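Putative phosphosugar isomerase (PDB 3FJ1) is of unknown function but, with two sugar isomerase (SIS) domains in one chain, probably binds a phosphosugar or a related carbohydrate derivative. Local coordinates at residues R51-H56 and S220-L225; T155-A160 and D308-I313; P184-A189 and E298-G303. All blocks are in the same frame, centred on the assembly; numbering follows the deposited sequence.

Contact 1 of 3, residues R51-H56 and S220-L225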
# COMPACT_ATOMS: atom_id res chain seq x y z
N ARG A 51 6.96 -0.06 -8.95
CA ARG A 51 7.44 -0.82 -7.79
C ARG A 51 8.47 0.01 -7.03
O ARG A 51 8.99 0.98 -7.56
CB ARG A 51 8.08 -2.14 -8.22
CG ARG A 51 9.14 -1.96 -9.25
CD ARG A 51 9.58 -3.28 -9.81
NE ARG A 51 10.48 -3.98 -8.91
CZ ARG A 51 11.78 -3.73 -8.81
NH1 ARG A 51 12.35 -2.79 -9.56
NH2 ARG A 51 12.55 -4.44 -7.97
N GLY A 52 8.74 -0.38 -5.79
CA GLY A 52 9.74 0.31 -4.98
C GLY A 52 9.45 1.78 -4.76
O GLY A 52 8.31 2.19 -4.55
N SER A 53 10.50 2.59 -4.80
CA SER A 53 10.37 4.02 -4.60
C SER A 53 9.46 4.66 -5.65
O SER A 53 8.75 5.63 -5.35
CB SER A 53 11.76 4.66 -4.61
OG SER A 53 11.70 6.05 -4.36
N SER A 54 9.49 4.14 -6.88
CA SER A 54 8.59 4.61 -7.95
C SER A 54 7.13 4.48 -7.56
O SER A 54 6.32 5.29 -7.98
CB SER A 54 8.86 3.93 -9.29
OG SER A 54 10.12 4.30 -9.81
N ASP A 55 6.77 3.50 -6.75
CA ASP A 55 5.37 3.40 -6.31
C ASP A 55 4.97 4.49 -5.30
O ASP A 55 3.82 4.86 -5.22
CB ASP A 55 5.08 2.00 -5.78
CG ASP A 55 3.64 1.58 -6.01
OD1 ASP A 55 2.90 2.22 -6.80
OD2 ASP A 55 3.25 0.58 -5.40
N HIS A 56 5.94 5.02 -4.54
CA HIS A 56 5.69 6.15 -3.62
C HIS A 56 5.46 7.40 -4.47
O HIS A 56 4.63 8.25 -4.13
CB HIS A 56 6.82 6.31 -2.61
CG HIS A 56 7.04 5.08 -1.78
ND1 HIS A 56 5.99 4.32 -1.30
CD2 HIS A 56 8.17 4.51 -1.30
CE1 HIS A 56 6.47 3.30 -0.61
NE2 HIS A 56 7.79 3.42 -0.56
N SER A 220 6.19 10.47 3.36
CA SER A 220 6.41 9.76 4.61
C SER A 220 6.81 8.29 4.30
O SER A 220 7.73 7.73 4.91
CB SER A 220 5.14 9.81 5.48
OG SER A 220 5.35 9.16 6.72
N ASN A 221 6.16 7.68 3.33
CA ASN A 221 6.45 6.29 2.94
C ASN A 221 7.86 6.21 2.32
O ASN A 221 8.64 5.32 2.60
CB ASN A 221 5.42 5.79 1.89
CG ASN A 221 4.04 5.56 2.47
OD1 ASN A 221 3.85 5.63 3.69
ND2 ASN A 221 3.08 5.30 1.61
N GLU A 222 8.15 7.16 1.45
CA GLU A 222 9.48 7.25 0.78
C GLU A 222 10.59 7.43 1.81
O GLU A 222 11.64 6.81 1.71
CB GLU A 222 9.46 8.42 -0.23
CG GLU A 222 10.82 8.90 -0.82
CD GLU A 222 11.57 7.89 -1.69
OE1 GLU A 222 11.03 6.81 -1.95
OE2 GLU A 222 12.74 8.20 -2.11
N ALA A 223 10.33 8.29 2.79
CA ALA A 223 11.30 8.59 3.85
C ALA A 223 11.67 7.31 4.64
O ALA A 223 12.86 7.02 4.84
CB ALA A 223 10.76 9.67 4.77
N ALA A 224 10.66 6.55 5.06
CA ALA A 224 10.92 5.29 5.77
C ALA A 224 11.74 4.32 4.89
O ALA A 224 12.69 3.71 5.36
CB ALA A 224 9.66 4.65 6.30
N LEU A 225 11.38 4.22 3.61
CA LEU A 225 12.10 3.35 2.69
C LEU A 225 13.58 3.71 2.61
O LEU A 225 14.46 2.87 2.83
CB LEU A 225 11.48 3.41 1.29
CG LEU A 225 12.24 2.67 0.18
CD1 LEU A 225 12.41 1.19 0.58
CD2 LEU A 225 11.57 2.80 -1.18
O HOH W 1 3.27 4.57 -1.17

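Contact 2 of 3, residues T155-A160 and D308-I313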
# COMPACT_ATOMS: atom_id res chain seq x y z
N THR A 155 16.02 10.63 -8.84
CA THR A 155 14.98 9.87 -9.50
C THR A 155 13.63 10.10 -8.81
O THR A 155 12.63 10.33 -9.48
CB THR A 155 15.33 8.37 -9.53
OG1 THR A 155 16.39 8.16 -10.48
CG2 THR A 155 14.13 7.53 -9.97
N PHE A 156 13.59 10.01 -7.48
CA PHE A 156 12.32 10.28 -6.78
C PHE A 156 11.77 11.70 -7.08
O PHE A 156 10.62 11.87 -7.49
CB PHE A 156 12.45 10.09 -5.27
CG PHE A 156 11.15 10.29 -4.56
CD1 PHE A 156 10.27 9.25 -4.41
CD2 PHE A 156 10.74 11.55 -4.16
CE1 PHE A 156 9.06 9.42 -3.79
CE2 PHE A 156 9.49 11.75 -3.52
CZ PHE A 156 8.64 10.66 -3.36
N VAL A 157 12.61 12.70 -6.86
CA VAL A 157 12.20 14.11 -7.02
C VAL A 157 11.77 14.42 -8.44
O VAL A 157 10.68 14.92 -8.64
CB VAL A 157 13.26 15.10 -6.48
CG1 VAL A 157 12.85 16.53 -6.80
CG2 VAL A 157 13.44 14.91 -4.95
N THR A 158 12.61 14.09 -9.42
CA THR A 158 12.30 14.36 -10.82
C THR A 158 11.11 13.56 -11.37
O THR A 158 10.34 14.08 -12.18
CB THR A 158 13.52 14.17 -11.76
OG1 THR A 158 14.00 12.83 -11.70
CG2 THR A 158 14.65 15.17 -11.42
N SER A 159 10.95 12.32 -10.91
CA SER A 159 9.76 11.52 -11.29
C SER A 159 8.48 12.25 -10.86
O SER A 159 7.51 12.41 -11.64
CB SER A 159 9.82 10.11 -10.70
OG SER A 159 10.86 9.31 -11.31
N ALA A 160 8.45 12.67 -9.59
CA ALA A 160 7.33 13.37 -9.07
C ALA A 160 7.10 14.70 -9.79
O ALA A 160 5.96 15.01 -10.15
CB ALA A 160 7.43 13.55 -7.52
N ASP A 308 4.72 21.04 -2.04
CA ASP A 308 5.31 21.12 -0.70
C ASP A 308 6.04 19.85 -0.25
O ASP A 308 7.11 19.95 0.31
CB ASP A 308 4.28 21.54 0.37
CG ASP A 308 4.12 23.07 0.50
OD1 ASP A 308 4.76 23.87 -0.23
OD2 ASP A 308 3.30 23.45 1.35
N PRO A 309 5.45 18.66 -0.48
CA PRO A 309 6.14 17.44 -0.04
C PRO A 309 7.53 17.23 -0.64
O PRO A 309 8.36 16.63 0.03
CB PRO A 309 5.16 16.33 -0.42
CG PRO A 309 3.83 16.99 -0.39
CD PRO A 309 4.09 18.36 -0.98
N LEU A 310 7.79 17.72 -1.84
CA LEU A 310 9.11 17.57 -2.45
C LEU A 310 10.17 18.34 -1.66
O LEU A 310 11.31 17.88 -1.48
CB LEU A 310 9.07 18.00 -3.91
CG LEU A 310 8.37 17.04 -4.89
CD1 LEU A 310 8.24 17.76 -6.21
CD2 LEU A 310 9.10 15.69 -5.03
N SER A 311 9.81 19.52 -1.15
CA SER A 311 10.74 20.27 -0.34
C SER A 311 11.06 19.47 0.96
O SER A 311 12.21 19.34 1.39
CB SER A 311 10.13 21.65 -0.04
OG SER A 311 10.91 22.33 0.93
N LEU A 312 10.03 18.90 1.57
CA LEU A 312 10.20 18.15 2.82
C LEU A 312 11.10 16.92 2.66
O LEU A 312 11.94 16.65 3.49
CB LEU A 312 8.83 17.69 3.34
CG LEU A 312 7.75 18.75 3.53
CD1 LEU A 312 6.47 18.12 4.07
CD2 LEU A 312 8.28 19.84 4.49
N ILE A 313 10.91 16.17 1.57
CA ILE A 313 11.72 14.98 1.33
C ILE A 313 13.18 15.36 1.06
O ILE A 313 14.07 14.61 1.44
CB ILE A 313 11.14 14.05 0.24
CG1 ILE A 313 11.71 12.62 0.40
CG2 ILE A 313 11.28 14.66 -1.20
CD1 ILE A 313 11.26 11.83 1.67

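Contact 3 of 3, residues P184-A189 and E298-G303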
# COMPACT_ATOMS: atom_id res chain seq x y z
N PRO A 184 13.48 24.71 -8.26
CA PRO A 184 14.93 24.71 -8.06
C PRO A 184 15.37 25.60 -6.88
O PRO A 184 16.17 25.17 -6.08
CB PRO A 184 15.45 25.21 -9.39
CG PRO A 184 14.40 24.74 -10.40
CD PRO A 184 13.11 24.93 -9.68
N GLU A 185 14.77 26.79 -6.76
CA GLU A 185 15.07 27.70 -5.64
C GLU A 185 14.66 27.08 -4.31
O GLU A 185 15.45 27.03 -3.36
CB GLU A 185 14.33 29.05 -5.81
CG GLU A 185 14.64 30.10 -4.75
CD GLU A 185 13.85 31.40 -4.91
OE1 GLU A 185 12.61 31.38 -5.07
OE2 GLU A 185 14.49 32.47 -4.82
N THR A 186 13.40 26.63 -4.24
CA THR A 186 12.83 26.02 -3.05
C THR A 186 13.67 24.83 -2.61
O THR A 186 13.97 24.68 -1.42
CB THR A 186 11.37 25.57 -3.32
OG1 THR A 186 10.59 26.70 -3.73
CG2 THR A 186 10.71 24.95 -2.06
N LEU A 187 14.05 23.98 -3.57
CA LEU A 187 14.77 22.74 -3.23
C LEU A 187 16.20 22.99 -2.86
O LEU A 187 16.77 22.26 -2.03
CB LEU A 187 14.65 21.69 -4.34
CG LEU A 187 13.20 21.24 -4.62
CD1 LEU A 187 13.15 20.16 -5.71
CD2 LEU A 187 12.47 20.77 -3.35
N ALA A 188 16.78 24.04 -3.43
CA ALA A 188 18.13 24.45 -3.06
C ALA A 188 18.11 24.79 -1.56
O ALA A 188 18.93 24.29 -0.79
CB ALA A 188 18.59 25.64 -3.87
N ALA A 189 17.15 25.64 -1.16
CA ALA A 189 16.96 26.03 0.23
C ALA A 189 16.73 24.80 1.10
O ALA A 189 17.42 24.59 2.13
CB ALA A 189 15.79 27.00 0.33
N GLU A 298 12.66 22.76 10.84
CA GLU A 298 12.95 23.75 9.81
C GLU A 298 12.47 23.24 8.46
O GLU A 298 12.75 22.10 8.13
CB GLU A 298 14.45 23.96 9.75
CG GLU A 298 14.81 25.24 9.14
CD GLU A 298 16.29 25.56 9.25
OE1 GLU A 298 17.01 24.98 10.09
OE2 GLU A 298 16.70 26.41 8.45
N HIS A 299 11.72 24.06 7.71
CA HIS A 299 11.23 23.65 6.39
C HIS A 299 10.97 24.81 5.43
O HIS A 299 10.80 25.97 5.85
CB HIS A 299 9.94 22.82 6.52
CG HIS A 299 8.82 23.57 7.17
ND1 HIS A 299 8.77 23.79 8.54
CD2 HIS A 299 7.77 24.22 6.64
CE1 HIS A 299 7.70 24.52 8.81
NE2 HIS A 299 7.07 24.79 7.68
N VAL A 300 10.89 24.47 4.15
CA VAL A 300 10.67 25.47 3.11
C VAL A 300 9.37 25.19 2.35
O VAL A 300 9.20 24.12 1.76
CB VAL A 300 11.85 25.53 2.13
CG1 VAL A 300 11.66 26.70 1.17
CG2 VAL A 300 13.22 25.60 2.87
N ARG A 301 8.43 26.14 2.40
CA ARG A 301 7.20 26.02 1.67
C ARG A 301 7.45 26.39 0.20
O ARG A 301 8.37 27.17 -0.11
CB ARG A 301 6.12 26.88 2.31
CG ARG A 301 5.68 26.42 3.69
CD ARG A 301 4.83 25.16 3.60
NE ARG A 301 4.34 24.65 4.87
CZ ARG A 301 4.59 23.44 5.37
NH1 ARG A 301 5.37 22.56 4.74
NH2 ARG A 301 4.03 23.09 6.52
N SER A 302 6.64 25.81 -0.69
CA SER A 302 6.87 25.85 -2.13
C SER A 302 5.99 26.79 -2.98
O SER A 302 6.32 27.04 -4.13
CB SER A 302 6.71 24.43 -2.68
OG SER A 302 5.36 24.07 -2.74
N GLY A 303 4.89 27.29 -2.41
CA GLY A 303 3.91 28.06 -3.18
C GLY A 303 2.64 27.32 -3.52
O GLY A 303 1.66 27.93 -3.95
O HOH W 2 8.47 26.11 -5.51

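Contact 1 of 3, residues R51-H56 and S220-L225
Two SIS domains meet here through equivalent elements: in each, a helix follows the first strand in sequence of a parallel five-stranded sheet, helix 53-69 after strand 45-49 and helix 217-231 after strand 208-212. The imidazole of H56 stands between the two helices. The CB of H56 points toward segment S220-L225, and CG lies anti to the carbonyl carbon, beside the backbone N. N221 comes over one face in a CH-pi contact, its CB 3.8 Å from the centroid of the H56 ring, and its amide plane is tilted 60° against the imidazole. The backbone N of E222 lies over the rim of the same face, while G52 O sits farther off on the opposite one. L225 arrives at the ring edge: its CD2 is 3.8 Å from H56 CD2, and the same methyl packs against the backbone N of S53. This leucine also packs on P247 of the second subunit. E222 leaves its helix with CG anti to the backbone N, then bends at chi2 (64°), so that the carboxylate swings round to S53. The OG of S53 donates to E222 OE1 at 2.6 Å, meeting that oxygen from above the carboxylate plane, 33° out of it. The other oxygen, OE2, is held by K226 in a salt bridge and by the hydroxyl of Y317; K226 NZ also bonds to S53 OG, and its charge would probably help keep E222 ionised. E222 OE1 lies in the plane of the imidazole at its edge, 3.7 Å from H56 CD2. N221 is fixed at its tip as well, with OD1 bonded to S237 OG. Its ND2 donates to a water at 2.9 Å, and that same water oxygen, in the imidazole plane, is 2.7 Å from H56 ND1.

Contact 2 of 3, residues T155-A160 and D308-I313
An antiparallel helix pair joins the two SIS domains in the interior of the chain: helix 153-171, after the last strand of one sheet, runs against helix 308-326, after the last strand of the other. The segment axes approach to 10.7 Å at 173°, and L310 bridges them. From its CB, which does not head straight for the partner helix, CG lies anti to the carbonyl carbon (chi1 -73°) and the chain extends outward. CG itself is still short of close contact, and the branch CD2 does the touching. This methyl enters between side chains one turn apart and lies 3.7 Å from A160 CB. V157 CA is 4.0 Å from L310 CD2, and the V157 methyl CG1 flanks the same branch, as does F156 CE2. Y60 of helix 53-69 and L183 of helix 183-191 also pack on L310. One turn along, I313 repeats the approach with CG2, set in the crowded position between backbone N and carbonyl carbon. It touches F156 CE2 at 4.1 Å, the two side chains crossing at about a right angle, and lies 4.3 Å from V157 CG2. No hydrogen bond crosses between the segments. The buried hydroxyl of S159 turns back on its own helix: T155 O accepts from both S159 N and S159 OG, the latter at 2.7 Å and from above the carbonyl plane.

Contact 3 of 3, residues P184-A189 and E298-G303
T186 and V300 carry this contact, with A189 as the third member, where helix 183-191 lies along the loop that leads from strand 295-296 to helix 308-326. The two beta-branched side chains slide past each other in opposite directions. T186 has its methyl anti to the backbone N, so CG2 is driven into the loop, where it lies 3.8 Å from V300 CG1 and 3.8 Å from R301 O. It also rests on S302, with T186 CG2 3.9 Å from S302 CA. V300 spreads its two methyls along the helix: CG1, anti to the backbone N, reaches past T186 CG2 to within 4.0 Å of the carbonyl O of T186. CG2, anti to the carbonyl carbon, meets A189 CB at 3.9 Å, one helical turn further on. I193 packs on V300 as well. An alanine here would remove both methyls of V300, and would probably loosen the seat of the loop on T186 and A189. Other bonds hold the loop to the helix that follows it: V300 O accepts from S311 OG, and S302 OG bonds to D308. The CB of R301 points away from helix 183-191; its guanidinium bonds to the carbonyl of A261 (NH1) and makes a salt bridge with E267 (NH2), with H299 CD2 above its centre. The polar branch of T186 takes another route. Its OG1, beside the backbone N, donates to a water at 2.8 Å, and this water in turn donates to S302 O at 2.7 Å. Between the two segments the contact is methyl packing plus one water, which joins a hydroxyl and a carbonyl that make no direct hydrogen bond; such an interface probably depends on close fit more than on polar attraction.

Contact 2 is the middle of the three, its centre about 11 Å from that of contact 1 and about 11 Å from that of contact 3. Toward contact 1, F156 CD1 packs 3.3 Å from E222 CD, so the apolar core of contact 2 backs the buried carboxylate. Toward contact 3, L187 CD2 packs 3.5 Å from S311 CA. Contacts 1 and 3 do not touch, their nearest atoms being about 12 Å apart. The helices of contact 1 follow the C-terminal ends of the first strands, the side of the sheet at which SIS domains commonly bind phosphosugars, so any sugar site probably lies nearer to it than to contact 3.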